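Local coordinates for YfkN protein (PDB 3GVE), which belongs to the calcineurin-like phosphoesterase family of metal-dependent proteins and holds a manganese and a magnesium ion side by side in one site, at residues I212-T217 / A244-H249; L15-I20 / L59-D64. One frame throughout, in Å; residues are numbered along the deposited sequence.

Interaction 1 of 2, residues I212-T217 / A244-H249; sequences IALAHT and AIISGH. With MG (magnesium ion), chain D.
Two histidines just past the C-terminal ends of neighbouring parallel strands, His216 and His249, form half of the protein's magnesium site. His216 NE2 lies 2.3 Å from the magnesium ion and His249 ND1 lies 2.4 Å from it, so one imidazole binds through its outer nitrogen and the other through the nitrogen bonded to CG. The rings meet rim to rim with planes 69° apart, neither lying over the other's face. In His249, CG stands anti to the backbone N (chi1 -175°), which carries the ring and its ND1 to the metal side; separately, His249 CB comes within 3.7 Å of His216 NE2. The nitrogens not on the metal are bonded too: His216 ND1 to Asn62 O and His249 NE2 to Glu229 OE2, which should fix the rotation of both rings. Asp64 and Asn108 complete the protein's share of the site, and water 1, also on the metal, lies 2.6 Å from His249 O.

Behind the site, strands 210-215 and 244-247 pair in parallel as the two outer elements of a beta-alpha-beta unit whose helix is 232-238. Ala213 is held through both its backbone N and its backbone O: the N bonds Ala244 O, and the O receives Ile246 N at 2.9 Å. Ala215 N to Ile246 O continues the ladder but is bent to 141°. Past it, in the conformer given, Ser247 OG bonds Thr217 O at 2.8 Å, and Gly248 N adds a weak bond to the same oxygen. Leu214 and Ile246 lie side by side on one face, CD2 to CG1 at 3.9 Å; on the face of Ala213 and Ala215, Ala215 CB meets Ile245 CG2 at 4.0 Å, and helix 232-238 packs there.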
# COMPACT_ATOMS: atom_id res chain seq x y z
N ILE A 212 1.23 -27.41 -12.42
CA ILE A 212 0.97 -25.92 -12.30
C ILE A 212 1.75 -25.44 -11.12
O ILE A 212 1.60 -25.96 -9.98
CB ILE A 212 -0.52 -25.67 -12.14
CG1 ILE A 212 -1.28 -26.17 -13.39
CG2 ILE A 212 -0.72 -24.16 -11.98
CD1 ILE A 212 -2.76 -26.27 -13.18
N ALA A 213 2.64 -24.48 -11.35
CA ALA A 213 3.39 -23.87 -10.26
C ALA A 213 2.69 -22.62 -9.76
O ALA A 213 2.49 -21.68 -10.58
CB ALA A 213 4.80 -23.48 -10.78
N LEU A 214 2.35 -22.62 -8.48
CA LEU A 214 1.87 -21.43 -7.81
C LEU A 214 3.12 -20.77 -7.20
O LEU A 214 3.50 -21.01 -6.08
CB LEU A 214 0.82 -21.81 -6.78
CG LEU A 214 -0.31 -22.70 -7.34
CD1 LEU A 214 -1.31 -23.08 -6.27
CD2 LEU A 214 -1.02 -22.08 -8.53
N ALA A 215 3.77 -19.97 -8.04
CA ALA A 215 5.06 -19.40 -7.70
C ALA A 215 4.88 -18.00 -7.15
O ALA A 215 4.73 -17.05 -7.89
CB ALA A 215 5.95 -19.39 -8.94
N HIS A 216 4.90 -17.89 -5.82
CA HIS A 216 4.75 -16.58 -5.20
C HIS A 216 6.10 -15.88 -5.22
O HIS A 216 6.83 -15.85 -4.25
CB HIS A 216 4.17 -16.57 -3.77
CG HIS A 216 3.80 -15.19 -3.32
ND1 HIS A 216 2.58 -14.63 -3.60
CD2 HIS A 216 4.55 -14.20 -2.76
CE1 HIS A 216 2.56 -13.38 -3.18
NE2 HIS A 216 3.74 -13.09 -2.66
N THR A 217 6.38 -15.33 -6.39
CA THR A 217 7.69 -14.79 -6.72
C THR A 217 7.54 -14.14 -8.09
O THR A 217 6.76 -14.58 -8.89
CB THR A 217 8.77 -15.90 -6.69
OG1 THR A 217 10.07 -15.34 -6.87
CG2 THR A 217 8.52 -16.99 -7.74
N ALA A 244 2.78 -24.72 -16.52
CA ALA A 244 2.17 -23.39 -16.36
C ALA A 244 2.68 -22.78 -15.07
O ALA A 244 2.84 -23.49 -14.10
CB ALA A 244 0.66 -23.52 -16.31
N ILE A 245 2.91 -21.47 -15.10
CA ILE A 245 3.39 -20.74 -13.93
C ILE A 245 2.49 -19.55 -13.62
O ILE A 245 2.27 -18.70 -14.47
CB ILE A 245 4.84 -20.24 -14.12
CG1 ILE A 245 5.78 -21.42 -14.36
CG2 ILE A 245 5.28 -19.43 -12.90
CD1 ILE A 245 7.19 -21.00 -14.88
N ILE A 246 1.99 -19.50 -12.40
CA ILE A 246 1.34 -18.32 -11.87
C ILE A 246 2.41 -17.56 -11.06
O ILE A 246 3.05 -18.13 -10.20
CB ILE A 246 0.15 -18.67 -10.95
CG1 ILE A 246 -0.77 -19.74 -11.58
CG2 ILE A 246 -0.62 -17.41 -10.57
CD1 ILE A 246 -1.21 -19.44 -12.99
N SER A 247 2.56 -16.28 -11.37
CA SER A 247 3.56 -15.44 -10.73
C SER A 247 2.82 -14.34 -9.99
O SER A 247 1.70 -14.01 -10.28
CB SER A 247 4.50 -14.87 -11.80
OG SER A 247 5.47 -13.99 -11.28
N GLY A 248 3.50 -13.79 -9.02
CA GLY A 248 2.99 -12.69 -8.20
C GLY A 248 4.13 -11.93 -7.53
O GLY A 248 5.19 -11.76 -8.12
N HIS A 249 3.86 -11.52 -6.30
CA HIS A 249 4.79 -10.89 -5.38
C HIS A 249 5.13 -9.44 -5.77
O HIS A 249 5.08 -8.58 -4.94
CB HIS A 249 6.04 -11.75 -5.19
CG HIS A 249 6.99 -11.22 -4.16
ND1 HIS A 249 6.64 -11.04 -2.84
CD2 HIS A 249 8.29 -10.83 -4.27
CE1 HIS A 249 7.68 -10.56 -2.18
NE2 HIS A 249 8.69 -10.42 -3.02
MG MG D . 4.55 -11.18 -1.63
O HOH W 1 4.08 -8.96 -2.53

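Interaction 2 of 2, residues L15-I20 / L59-D64; sequences LATTDI and LVDNGD. With MN (manganese (II) ion), chain C; MG (magnesium ion), chain D.
Asp19 and Asp64 send their carboxylates the same way, side by side but with planes 87° apart, and meet at the manganese ion. Asp19 OD1 binds manganese at 2.1 Å; Asp64 OD2 binds it at 2.3 Å and also reaches magnesium at 2.4 Å, bridging the two metals through a single oxygen. Asp64 OD1 is hydrogen-bonded elsewhere, with His109 the strongest outside partner of this side chain. Water 1 is a second bridge, while His21 and His251 complete the manganese site.

Just outside this shell, Thr18 OG1 donates to Asp19 OD2, the oxygen off the metal, from above the carboxylate plane. Asp19 N bonds Gly63 O at 3.0 Å, tying the two metal-bearing loops together. Both loops follow the ends of parallel strands 9-17 and 57-61, the usual placing of metal ligands in calcineurin-like phosphoesterases.

Asp61 organises the turn leading to Asp64: its OD2 accepts from Gly63 N in an Asx turn, while OD1 receives Thr17 OG1 at 2.7 Å on its anti lone pair. Thr17 chi1 of 50° places OG1 where it meets OD1, and Tyr101 OH is a second partner of that hydroxyl. Water 2 links Ile20 N, Asp61 OD1 and Gly63 O. Farther back, Val60 N to Leu15 O and Thr17 N to Val60 O carry the ladder, with Ala16 CB against Val60 CG2 at 3.8 Å.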
# COMPACT_ATOMS: atom_id res chain seq x y z
N LEU A 15 -7.51 -20.31 -14.27
CA LEU A 15 -7.75 -18.93 -13.83
C LEU A 15 -7.01 -18.70 -12.52
O LEU A 15 -6.99 -19.58 -11.69
CB LEU A 15 -9.24 -18.72 -13.61
CG LEU A 15 -10.16 -19.15 -14.77
CD1 LEU A 15 -11.61 -18.84 -14.40
CD2 LEU A 15 -9.78 -18.47 -16.08
N ALA A 16 -6.42 -17.52 -12.34
CA ALA A 16 -5.54 -17.27 -11.20
C ALA A 16 -5.68 -15.90 -10.57
O ALA A 16 -5.71 -14.88 -11.29
CB ALA A 16 -4.07 -17.48 -11.60
N THR A 17 -5.71 -15.88 -9.23
CA THR A 17 -5.60 -14.58 -8.51
C THR A 17 -4.28 -14.55 -7.78
O THR A 17 -3.63 -15.64 -7.52
CB THR A 17 -6.77 -14.41 -7.53
OG1 THR A 17 -6.90 -15.61 -6.71
CG2 THR A 17 -8.06 -14.20 -8.29
N THR A 18 -3.79 -13.36 -7.50
CA THR A 18 -2.59 -13.21 -6.69
C THR A 18 -2.61 -11.91 -5.92
O THR A 18 -3.19 -10.93 -6.36
CB THR A 18 -1.28 -13.27 -7.57
OG1 THR A 18 -0.13 -13.52 -6.73
CG2 THR A 18 -1.08 -11.98 -8.38
N ASP A 19 -1.94 -11.90 -4.78
CA ASP A 19 -1.74 -10.68 -4.00
C ASP A 19 -3.06 -9.93 -3.74
O ASP A 19 -3.14 -8.72 -3.78
CB ASP A 19 -0.67 -9.78 -4.66
CG ASP A 19 0.71 -10.42 -4.63
OD1 ASP A 19 1.44 -10.18 -3.65
OD2 ASP A 19 1.04 -11.16 -5.58
N ILE A 20 -4.12 -10.67 -3.35
CA ILE A 20 -5.46 -10.12 -3.08
C ILE A 20 -5.40 -9.26 -1.82
O ILE A 20 -6.11 -8.24 -1.73
CB ILE A 20 -6.49 -11.28 -2.96
CG1 ILE A 20 -6.76 -11.89 -4.31
CG2 ILE A 20 -7.77 -10.78 -2.36
CD1 ILE A 20 -7.35 -11.13 -5.26
N LEU A 59 -9.26 -23.07 -10.98
CA LEU A 59 -9.14 -21.77 -10.33
C LEU A 59 -8.15 -21.87 -9.16
O LEU A 59 -8.30 -22.68 -8.27
CB LEU A 59 -10.51 -21.30 -9.85
CG LEU A 59 -10.54 -20.04 -8.97
CD1 LEU A 59 -10.05 -18.80 -9.75
CD2 LEU A 59 -11.97 -19.81 -8.46
N VAL A 60 -7.12 -21.04 -9.21
CA VAL A 60 -6.04 -21.09 -8.21
C VAL A 60 -5.71 -19.71 -7.67
O VAL A 60 -5.87 -18.71 -8.35
CB VAL A 60 -4.76 -21.73 -8.80
CG1 VAL A 60 -5.07 -23.15 -9.32
CG2 VAL A 60 -4.17 -20.89 -9.92
N ASP A 61 -5.25 -19.68 -6.44
CA ASP A 61 -4.74 -18.45 -5.84
C ASP A 61 -3.25 -18.56 -5.58
O ASP A 61 -2.78 -19.62 -5.20
CB ASP A 61 -5.44 -18.13 -4.53
CG ASP A 61 -5.00 -16.79 -3.97
OD1 ASP A 61 -5.36 -15.75 -4.54
OD2 ASP A 61 -4.25 -16.80 -3.00
N ASN A 62 -2.55 -17.45 -5.77
CA ASN A 62 -1.09 -17.45 -5.65
C ASN A 62 -0.48 -16.85 -4.38
O ASN A 62 0.72 -16.60 -4.35
CB ASN A 62 -0.49 -16.76 -6.89
CG ASN A 62 0.89 -17.30 -7.24
OD1 ASN A 62 1.14 -18.50 -7.17
ND2 ASN A 62 1.79 -16.39 -7.65
N GLY A 63 -1.29 -16.65 -3.34
CA GLY A 63 -0.78 -16.18 -2.06
C GLY A 63 -0.79 -14.67 -1.87
O GLY A 63 -1.24 -13.93 -2.73
N ASP A 64 -0.28 -14.23 -0.72
CA ASP A 64 -0.49 -12.86 -0.20
C ASP A 64 -2.00 -12.56 -0.21
O ASP A 64 -2.48 -11.58 -0.78
CB ASP A 64 0.33 -11.80 -0.98
CG ASP A 64 1.70 -11.58 -0.39
OD1 ASP A 64 2.11 -12.39 0.46
OD2 ASP A 64 2.35 -10.59 -0.81
MN MN C . 1.93 -8.77 -2.10
MG MG D . 4.55 -11.18 -1.63
O HOH W 2 -4.07 -13.61 -3.21
O HOH W 1 4.08 -8.96 -2.53
O HOH W 3 2.88 -7.42 -0.58

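The centres of interactions 1 and 2 lie about 9 Å apart, and the contacts follow in series along the chain, 15-20 / 59-64 closing before 212-217 / 244-249 opens. They belong to different mixed beta-sheets, facing each other where Ala16, Val60 and Asn62 touch Ile246, and Val60 and Asn62 touch Leu214. Near the metals, polar links join them: His249 N lies 2.9 Å from Asp19 OD2, a probable hydrogen bond, and Asn62 ND2 bonds Ala215 O. Each parallel pair thus delivers its ligands from just past C-terminal strand ends, and both contacts share the magnesium ion and water 1. The two-metal centre lies where the loops after these strands converge.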